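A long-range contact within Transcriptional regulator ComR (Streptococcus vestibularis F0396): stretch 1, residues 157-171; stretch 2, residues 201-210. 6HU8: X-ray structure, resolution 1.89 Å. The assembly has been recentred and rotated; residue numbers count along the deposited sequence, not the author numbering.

Stretch 1 157-171: KFSTNDLLVIDYYFY
Stretch 2 (201-210) AYNIALFNDL

Two helices that run nearly side by side often pack by knobs into holes, and this contact in ComR illustrates how a polar residue can serve as a knob. Helix 160-171 and helix 201-210 point the same way, crossing at 23° with axes 9.1 Å apart at closest approach; CA atoms pair in the register Thr160-Tyr202 (5.4 Å), Leu163-Ala205 (6.1 Å) and Asp167-Asp209 (5.6 Å). Both have ordinary helical phi/psi, near -60/-40.

Leu163 (chi1 m, chi2 t) points toward the partner helix and sits among Tyr202, Ala205, Leu206 and Asp209. Its CB lies 4.0 Å from Ala205 CB, and its CD1 lies over one face of the Tyr202 ring, 3.7 Å from the centroid. Tyr202 (chi1 t, chi2 89°) also reaches the loop before the first helix, where its OH donates to Phe158 O at 2.9 Å.

Asp209 (chi1 m, chi2 3°), the most covered residue, is the second knob and sits among Leu163, Ile166, Asp167 and Phe170. Its OD2 is 2.6 Å from Leu163 O. Like charges also come close here, Asp167 OD1 lying 3.6 Å from Asp209 OD1. Nearby, a water oxygen lies 2.9 Å from Asp167 OD2 and 2.9 Å from Ala205 O.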

ATOM      1  N   LYS A 157       9.731   9.976   1.541  1.00 49.30           N
ATOM      2  CA  LYS A 157       8.430  10.383   1.034  1.00 48.34           C
ATOM      3  C   LYS A 157       7.804   9.219   0.262  1.00 47.10           C
ATOM      4  O   LYS A 157       8.406   8.689  -0.668  1.00 47.54           O
ATOM      5  CB  LYS A 157       8.570  11.627   0.153  1.00 52.29           C
ATOM      6  CG  LYS A 157       7.255  12.226  -0.316  1.00 57.11           C
ATOM      7  CD  LYS A 157       7.491  13.458  -1.191  1.00 59.91           C
ATOM      8  CE  LYS A 157       6.189  14.175  -1.529  1.00 67.05           C
ATOM      9  NZ  LYS A 157       6.383  15.246  -2.561  1.00 71.53           N
ATOM     10  N   PHE A 158       6.603   8.817   0.666  1.00 45.68           N
ATOM     11  CA  PHE A 158       5.921   7.652   0.091  1.00 41.75           C
ATOM     12  C   PHE A 158       4.897   8.065  -0.958  1.00 43.40           C
ATOM     13  O   PHE A 158       4.139   8.995  -0.731  1.00 41.36           O
ATOM     14  CB  PHE A 158       5.188   6.847   1.183  1.00 42.00           C
ATOM     15  CG  PHE A 158       6.089   6.222   2.219  1.00 42.89           C
ATOM     16  CD1 PHE A 158       7.312   5.684   1.865  1.00 43.66           C
ATOM     17  CD2 PHE A 158       5.697   6.172   3.549  1.00 43.15           C
ATOM     18  CE1 PHE A 158       8.136   5.109   2.815  1.00 43.05           C
ATOM     19  CE2 PHE A 158       6.513   5.590   4.511  1.00 45.33           C
ATOM     20  CZ  PHE A 158       7.737   5.056   4.138  1.00 42.80           C
ATOM     21  N   SER A 159       4.868   7.353  -2.080  1.00 37.18           N
ATOM     22  CA  SER A 159       3.822   7.498  -3.079  1.00 40.32           C
ATOM     23  C   SER A 159       2.646   6.594  -2.735  1.00 41.44           C
ATOM     24  O   SER A 159       2.717   5.796  -1.799  1.00 36.39           O
ATOM     25  CB  SER A 159       4.347   7.131  -4.466  1.00 40.91           C
ATOM     26  OG  SER A 159       4.763   5.763  -4.485  1.00 40.31           O
ATOM     27  N   THR A 160       1.589   6.673  -3.533  1.00 37.42           N
ATOM     28  CA  THR A 160       0.453   5.784  -3.339  1.00 41.38           C
ATOM     29  C   THR A 160       0.891   4.341  -3.520  1.00 38.49           C
ATOM     30  O   THR A 160       0.574   3.502  -2.669  1.00 38.93           O
ATOM     31  CB  THR A 160      -0.709   6.105  -4.294  1.00 39.50           C
ATOM     32  OG1 THR A 160      -1.095   7.467  -4.116  1.00 41.49           O
ATOM     33  CG2 THR A 160      -1.908   5.219  -3.981  1.00 42.36           C
ATOM     34  N   ASN A 161       1.647   4.040  -4.583  1.00 37.93           N
ATOM     35  CA  ASN A 161       2.159   2.677  -4.745  1.00 36.46           C
ATOM     36  C   ASN A 161       3.009   2.251  -3.545  1.00 35.38           C
ATOM     37  O   ASN A 161       2.904   1.107  -3.086  1.00 35.87           O
ATOM     38  CB  ASN A 161       2.997   2.512  -6.034  1.00 38.46           C
ATOM     39  CG  ASN A 161       2.156   2.559  -7.288  1.00 38.69           C
ATOM     40  OD1 ASN A 161       0.932   2.420  -7.241  1.00 39.82           O
ATOM     41  ND2 ASN A 161       2.812   2.747  -8.426  1.00 37.50           N
ATOM     42  N   ASP A 162       3.854   3.153  -3.048  1.00 32.58           N
ATOM     43  CA  ASP A 162       4.662   2.852  -1.853  1.00 38.05           C
ATOM     44  C   ASP A 162       3.775   2.474  -0.662  1.00 38.60           C
ATOM     45  O   ASP A 162       4.050   1.503   0.064  1.00 36.84           O
ATOM     46  CB  ASP A 162       5.532   4.047  -1.449  1.00 37.94           C
ATOM     47  CG  ASP A 162       6.616   4.360  -2.454  1.00 41.51           C
ATOM     48  OD1 ASP A 162       6.992   3.462  -3.242  1.00 40.67           O
ATOM     49  OD2 ASP A 162       7.098   5.517  -2.439  1.00 41.34           O
ATOM     50  N   LEU A 163       2.715   3.261  -0.463  1.00 36.62           N
ATOM     51  CA  LEU A 163       1.772   3.029   0.632  1.00 38.01           C
ATOM     52  C   LEU A 163       1.109   1.674   0.499  1.00 37.07           C
ATOM     53  O   LEU A 163       0.824   1.021   1.502  1.00 36.74           O
ATOM     54  CB  LEU A 163       0.707   4.125   0.681  1.00 37.36           C
ATOM     55  CG  LEU A 163       1.202   5.500   1.132  1.00 38.47           C
ATOM     56  CD1 LEU A 163       0.032   6.444   1.213  1.00 39.65           C
ATOM     57  CD2 LEU A 163       1.917   5.432   2.470  1.00 43.02           C
ATOM     58  N   LEU A 164       0.884   1.231  -0.733  1.00 34.57           N
ATOM     59  CA  LEU A 164       0.250  -0.064  -0.931  1.00 32.83           C
ATOM     60  C   LEU A 164       1.245  -1.214  -0.693  1.00 37.00           C
ATOM     61  O   LEU A 164       0.867  -2.258  -0.172  1.00 35.57           O
ATOM     62  CB  LEU A 164      -0.379  -0.144  -2.323  1.00 36.67           C
ATOM     63  CG  LEU A 164      -1.588   0.798  -2.458  1.00 41.40           C
ATOM     64  CD1 LEU A 164      -2.122   0.830  -3.880  1.00 46.76           C
ATOM     65  CD2 LEU A 164      -2.692   0.415  -1.504  1.00 37.37           C
ATOM     66  N   VAL A 165       2.504  -1.034  -1.083  1.00 36.23           N
ATOM     67  CA  VAL A 165       3.529  -2.014  -0.730  1.00 36.95           C
ATOM     68  C   VAL A 165       3.584  -2.133   0.797  1.00 35.90           C
ATOM     69  O   VAL A 165       3.673  -3.230   1.365  1.00 35.89           O
ATOM     70  CB  VAL A 165       4.920  -1.614  -1.281  1.00 35.41           C
ATOM     71  CG1 VAL A 165       5.999  -2.524  -0.713  1.00 34.16           C
ATOM     72  CG2 VAL A 165       4.926  -1.630  -2.825  1.00 31.16           C
ATOM     73  N   ILE A 166       3.533  -0.986   1.457  1.00 35.25           N
ATOM     74  CA  ILE A 166       3.580  -0.944   2.918  1.00 38.79           C
ATOM     75  C   ILE A 166       2.340  -1.629   3.503  1.00 38.53           C
ATOM     76  O   ILE A 166       2.404  -2.260   4.559  1.00 41.02           O
ATOM     77  CB  ILE A 166       3.696   0.512   3.434  1.00 37.16           C
ATOM     78  CG1 ILE A 166       5.076   1.072   3.092  1.00 36.95           C
ATOM     79  CG2 ILE A 166       3.455   0.583   4.954  1.00 38.61           C
ATOM     80  CD1 ILE A 166       5.266   2.530   3.456  1.00 38.94           C
ATOM     81  N   ASP A 167       1.214  -1.528   2.807  1.00 35.00           N
ATOM     82  CA  ASP A 167       0.032  -2.282   3.209  1.00 37.50           C
ATOM     83  C   ASP A 167       0.311  -3.800   3.161  1.00 39.31           C
ATOM     84  O   ASP A 167      -0.018  -4.534   4.108  1.00 35.63           O
ATOM     85  CB  ASP A 167      -1.151  -1.919   2.313  1.00 39.91           C
ATOM     86  CG  ASP A 167      -2.478  -2.043   3.019  1.00 45.73           C
ATOM     87  OD1 ASP A 167      -2.500  -2.497   4.187  1.00 46.90           O
ATOM     88  OD2 ASP A 167      -3.497  -1.680   2.396  1.00 47.19           O
ATOM     89  N   TYR A 168       0.938  -4.262   2.077  1.00 37.45           N
ATOM     90  CA  TYR A 168       1.247  -5.690   1.915  1.00 38.11           C
ATOM     91  C   TYR A 168       2.214  -6.159   3.004  1.00 39.66           C
ATOM     92  O   TYR A 168       2.130  -7.302   3.492  1.00 37.75           O
ATOM     93  CB  TYR A 168       1.844  -5.967   0.531  1.00 37.79           C
ATOM     94  CG  TYR A 168       1.611  -7.367   0.006  1.00 36.06           C
ATOM     95  CD1 TYR A 168       0.363  -7.979   0.123  1.00 41.58           C
ATOM     96  CD2 TYR A 168       2.631  -8.074  -0.634  1.00 41.64           C
ATOM     97  CE1 TYR A 168       0.143  -9.257  -0.371  1.00 42.19           C
ATOM     98  CE2 TYR A 168       2.421  -9.348  -1.139  1.00 40.12           C
ATOM     99  CZ  TYR A 168       1.179  -9.935  -1.002  1.00 42.73           C
ATOM    100  OH  TYR A 168       0.972 -11.194  -1.506  1.00 43.69           O
ATOM    101  N   TYR A 169       3.134  -5.278   3.378  1.00 38.92           N
ATOM    102  CA  TYR A 169       4.055  -5.563   4.477  1.00 38.68           C
ATOM    103  C   TYR A 169       3.276  -5.810   5.778  1.00 43.29           C
ATOM    104  O   TYR A 169       3.455  -6.846   6.425  1.00 41.32           O
ATOM    105  CB  TYR A 169       5.070  -4.419   4.641  1.00 38.23           C
ATOM    106  CG  TYR A 169       5.737  -4.378   6.008  1.00 41.81           C
ATOM    107  CD1 TYR A 169       6.522  -5.446   6.462  1.00 41.73           C
ATOM    108  CD2 TYR A 169       5.591  -3.270   6.839  1.00 42.90           C
ATOM    109  CE1 TYR A 169       7.130  -5.413   7.718  1.00 43.02           C
ATOM    110  CE2 TYR A 169       6.191  -3.232   8.108  1.00 44.29           C
ATOM    111  CZ  TYR A 169       6.957  -4.305   8.534  1.00 44.77           C
ATOM    112  OH  TYR A 169       7.553  -4.274   9.772  1.00 43.78           O
ATOM    113  N   PHE A 170       2.400  -4.879   6.156  1.00 37.79           N
ATOM    114  CA  PHE A 170       1.578  -5.055   7.357  1.00 40.56           C
ATOM    115  C   PHE A 170       0.757  -6.339   7.280  1.00 45.53           C
ATOM    116  O   PHE A 170       0.586  -7.047   8.283  1.00 41.27           O
ATOM    117  CB  PHE A 170       0.661  -3.846   7.569  1.00 35.78           C
ATOM    118  CG  PHE A 170       1.406  -2.588   7.900  1.00 32.80           C
ATOM    119  CD1 PHE A 170       2.544  -2.635   8.702  1.00 36.37           C
ATOM    120  CD2 PHE A 170       0.985  -1.367   7.415  1.00 35.63           C
ATOM    121  CE1 PHE A 170       3.249  -1.484   9.024  1.00 34.76           C
ATOM    122  CE2 PHE A 170       1.686  -0.205   7.737  1.00 38.19           C
ATOM    123  CZ  PHE A 170       2.824  -0.268   8.530  1.00 36.17           C
ATOM    124  N   TYR A 171       0.274  -6.643   6.076  1.00 41.70           N
ATOM    125  CA  TYR A 171      -0.442  -7.887   5.810  1.00 43.43           C
ATOM    126  C   TYR A 171       0.393  -9.129   6.146  1.00 45.70           C
ATOM    127  O   TYR A 171      -0.166 -10.155   6.527  1.00 48.88           O
ATOM    128  CB  TYR A 171      -0.867  -7.921   4.350  1.00 42.67           C
ATOM    129  CG  TYR A 171      -1.781  -9.056   3.937  1.00 45.01           C
ATOM    130  CD1 TYR A 171      -3.077  -9.143   4.424  1.00 47.03           C
ATOM    131  CD2 TYR A 171      -1.365 -10.000   3.002  1.00 45.35           C
ATOM    132  CE1 TYR A 171      -3.934 -10.165   4.017  1.00 49.34           C
ATOM    133  CE2 TYR A 171      -2.208 -11.019   2.586  1.00 48.40           C
ATOM    134  CZ  TYR A 171      -3.492 -11.100   3.096  1.00 52.03           C
ATOM    135  OH  TYR A 171      -4.334 -12.114   2.685  1.00 51.20           O
ATOM    136  N   ALA A 201      -7.475   9.391  -3.048  1.00 42.80           N
ATOM    137  CA  ALA A 201      -6.866   8.093  -3.327  1.00 45.68           C
ATOM    138  C   ALA A 201      -5.662   7.868  -2.424  1.00 42.02           C
ATOM    139  O   ALA A 201      -5.519   6.802  -1.804  1.00 44.11           O
ATOM    140  CB  ALA A 201      -6.460   7.993  -4.783  1.00 47.56           C
ATOM    141  N   TYR A 202      -4.805   8.885  -2.336  1.00 40.73           N
ATOM    142  CA  TYR A 202      -3.602   8.795  -1.516  1.00 43.03           C
ATOM    143  C   TYR A 202      -3.978   8.685  -0.043  1.00 39.48           C
ATOM    144  O   TYR A 202      -3.423   7.862   0.713  1.00 38.99           O
ATOM    145  CB  TYR A 202      -2.692  10.012  -1.744  1.00 41.60           C
ATOM    146  CG  TYR A 202      -1.397   9.951  -0.949  1.00 43.81           C
ATOM    147  CD1 TYR A 202      -0.263   9.336  -1.470  1.00 42.92           C
ATOM    148  CD2 TYR A 202      -1.314  10.499   0.325  1.00 43.70           C
ATOM    149  CE1 TYR A 202       0.915   9.282  -0.749  1.00 41.08           C
ATOM    150  CE2 TYR A 202      -0.143  10.442   1.051  1.00 41.53           C
ATOM    151  CZ  TYR A 202       0.967   9.833   0.512  1.00 43.25           C
ATOM    152  OH  TYR A 202       2.137   9.767   1.241  1.00 46.29           O
ATOM    153  N   ASN A 203      -4.930   9.513   0.369  1.00 41.86           N
ATOM    154  CA  ASN A 203      -5.336   9.538   1.765  1.00 40.60           C
ATOM    155  C   ASN A 203      -6.037   8.249   2.167  1.00 41.45           C
ATOM    156  O   ASN A 203      -5.940   7.832   3.316  1.00 41.81           O
ATOM    157  CB  ASN A 203      -6.230  10.736   2.045  1.00 41.36           C
ATOM    158  CG  ASN A 203      -5.477  12.039   1.965  1.00 45.75           C
ATOM    159  OD1 ASN A 203      -4.248  12.053   1.983  1.00 49.77           O
ATOM    160  ND2 ASN A 203      -6.202  13.141   1.871  1.00 48.51           N
ATOM    161  N   ILE A 204      -6.729   7.603   1.234  1.00 38.55           N
ATOM    162  CA  ILE A 204      -7.349   6.323   1.568  1.00 41.66           C
ATOM    163  C   ILE A 204      -6.275   5.246   1.790  1.00 42.40           C
ATOM    164  O   ILE A 204      -6.374   4.457   2.728  1.00 39.50           O
ATOM    165  CB  ILE A 204      -8.339   5.882   0.490  1.00 43.21           C
ATOM    166  CG1 ILE A 204      -9.573   6.788   0.557  1.00 49.80           C
ATOM    167  CG2 ILE A 204      -8.778   4.466   0.722  1.00 42.71           C
ATOM    168  CD1 ILE A 204     -10.749   6.330  -0.281  1.00 52.42           C
ATOM    169  N   ALA A 205      -5.249   5.219   0.939  1.00 37.93           N
ATOM    170  CA  ALA A 205      -4.163   4.263   1.119  1.00 38.91           C
ATOM    171  C   ALA A 205      -3.439   4.565   2.415  1.00 38.08           C
ATOM    172  O   ALA A 205      -3.097   3.657   3.168  1.00 36.78           O
ATOM    173  CB  ALA A 205      -3.186   4.294  -0.074  1.00 31.52           C
ATOM    174  N   LEU A 206      -3.205   5.841   2.682  1.00 36.47           N
ATOM    175  CA  LEU A 206      -2.523   6.223   3.919  1.00 38.46           C
ATOM    176  C   LEU A 206      -3.383   5.893   5.145  1.00 42.71           C
ATOM    177  O   LEU A 206      -2.882   5.399   6.177  1.00 36.38           O
ATOM    178  CB  LEU A 206      -2.172   7.713   3.886  1.00 38.40           C
ATOM    179  CG  LEU A 206      -1.557   8.312   5.152  1.00 43.68           C
ATOM    180  CD1 LEU A 206      -0.166   7.748   5.404  1.00 44.53           C
ATOM    181  CD2 LEU A 206      -1.541   9.843   5.097  1.00 44.46           C
ATOM    182  N   PHE A 207      -4.683   6.153   5.029  1.00 39.12           N
ATOM    183  CA  PHE A 207      -5.590   5.856   6.123  1.00 38.81           C
ATOM    184  C   PHE A 207      -5.572   4.355   6.438  1.00 38.89           C
ATOM    185  O   PHE A 207      -5.512   3.955   7.601  1.00 41.96           O
ATOM    186  CB  PHE A 207      -7.013   6.312   5.791  1.00 41.37           C
ATOM    187  CG  PHE A 207      -7.989   6.064   6.899  1.00 36.61           C
ATOM    188  CD1 PHE A 207      -8.128   6.981   7.923  1.00 39.50           C
ATOM    189  CD2 PHE A 207      -8.748   4.904   6.930  1.00 37.53           C
ATOM    190  CE1 PHE A 207      -9.022   6.753   8.969  1.00 42.44           C
ATOM    191  CE2 PHE A 207      -9.632   4.660   7.965  1.00 38.55           C
ATOM    192  CZ  PHE A 207      -9.768   5.582   8.992  1.00 43.18           C
ATOM    193  N   ASN A 208      -5.615   3.526   5.400  1.00 38.13           N
ATOM    194  CA  ASN A 208      -5.647   2.081   5.596  1.00 39.84           C
ATOM    195  C   ASN A 208      -4.333   1.541   6.179  1.00 40.49           C
ATOM    196  O   ASN A 208      -4.331   0.579   6.948  1.00 38.27           O
ATOM    197  CB  ASN A 208      -5.972   1.390   4.269  1.00 39.49           C
ATOM    198  CG  ASN A 208      -7.439   1.501   3.912  1.00 44.49           C
ATOM    199  OD1 ASN A 208      -8.289   1.580   4.800  1.00 45.54           O
ATOM    200  ND2 ASN A 208      -7.748   1.512   2.617  1.00 42.42           N
ATOM    201  N   ASP A 209      -3.214   2.159   5.810  1.00 37.28           N
ATOM    202  CA  ASP A 209      -1.945   1.812   6.442  1.00 37.06           C
ATOM    203  C   ASP A 209      -1.933   2.206   7.913  1.00 37.75           C
ATOM    204  O   ASP A 209      -1.429   1.480   8.752  1.00 37.86           O
ATOM    205  CB  ASP A 209      -0.785   2.491   5.736  1.00 34.24           C
ATOM    206  CG  ASP A 209      -0.389   1.778   4.469  1.00 39.00           C
ATOM    207  OD1 ASP A 209      -1.051   0.781   4.116  1.00 38.57           O
ATOM    208  OD2 ASP A 209       0.580   2.223   3.839  1.00 38.31           O
ATOM    209  N   LEU A 210      -2.458   3.381   8.212  1.00 35.91           N
ATOM    210  CA  LEU A 210      -2.550   3.814   9.605  1.00 35.00           C
ATOM    211  C   LEU A 210      -3.463   2.879  10.405  1.00 36.27           C
ATOM    212  O   LEU A 210      -3.163   2.535  11.556  1.00 36.02           O
ATOM    213  CB  LEU A 210      -3.043   5.255   9.662  1.00 38.65           C
ATOM    214  CG  LEU A 210      -2.003   6.293   9.241  1.00 36.60           C
ATOM    215  CD1 LEU A 210      -2.655   7.628   8.997  1.00 41.42           C
ATOM    216  CD2 LEU A 210      -0.944   6.409  10.311  1.00 41.29           C
TER
HETATM  217  O   HOH W   1      -3.017   1.142   1.767  1.00 42.44           O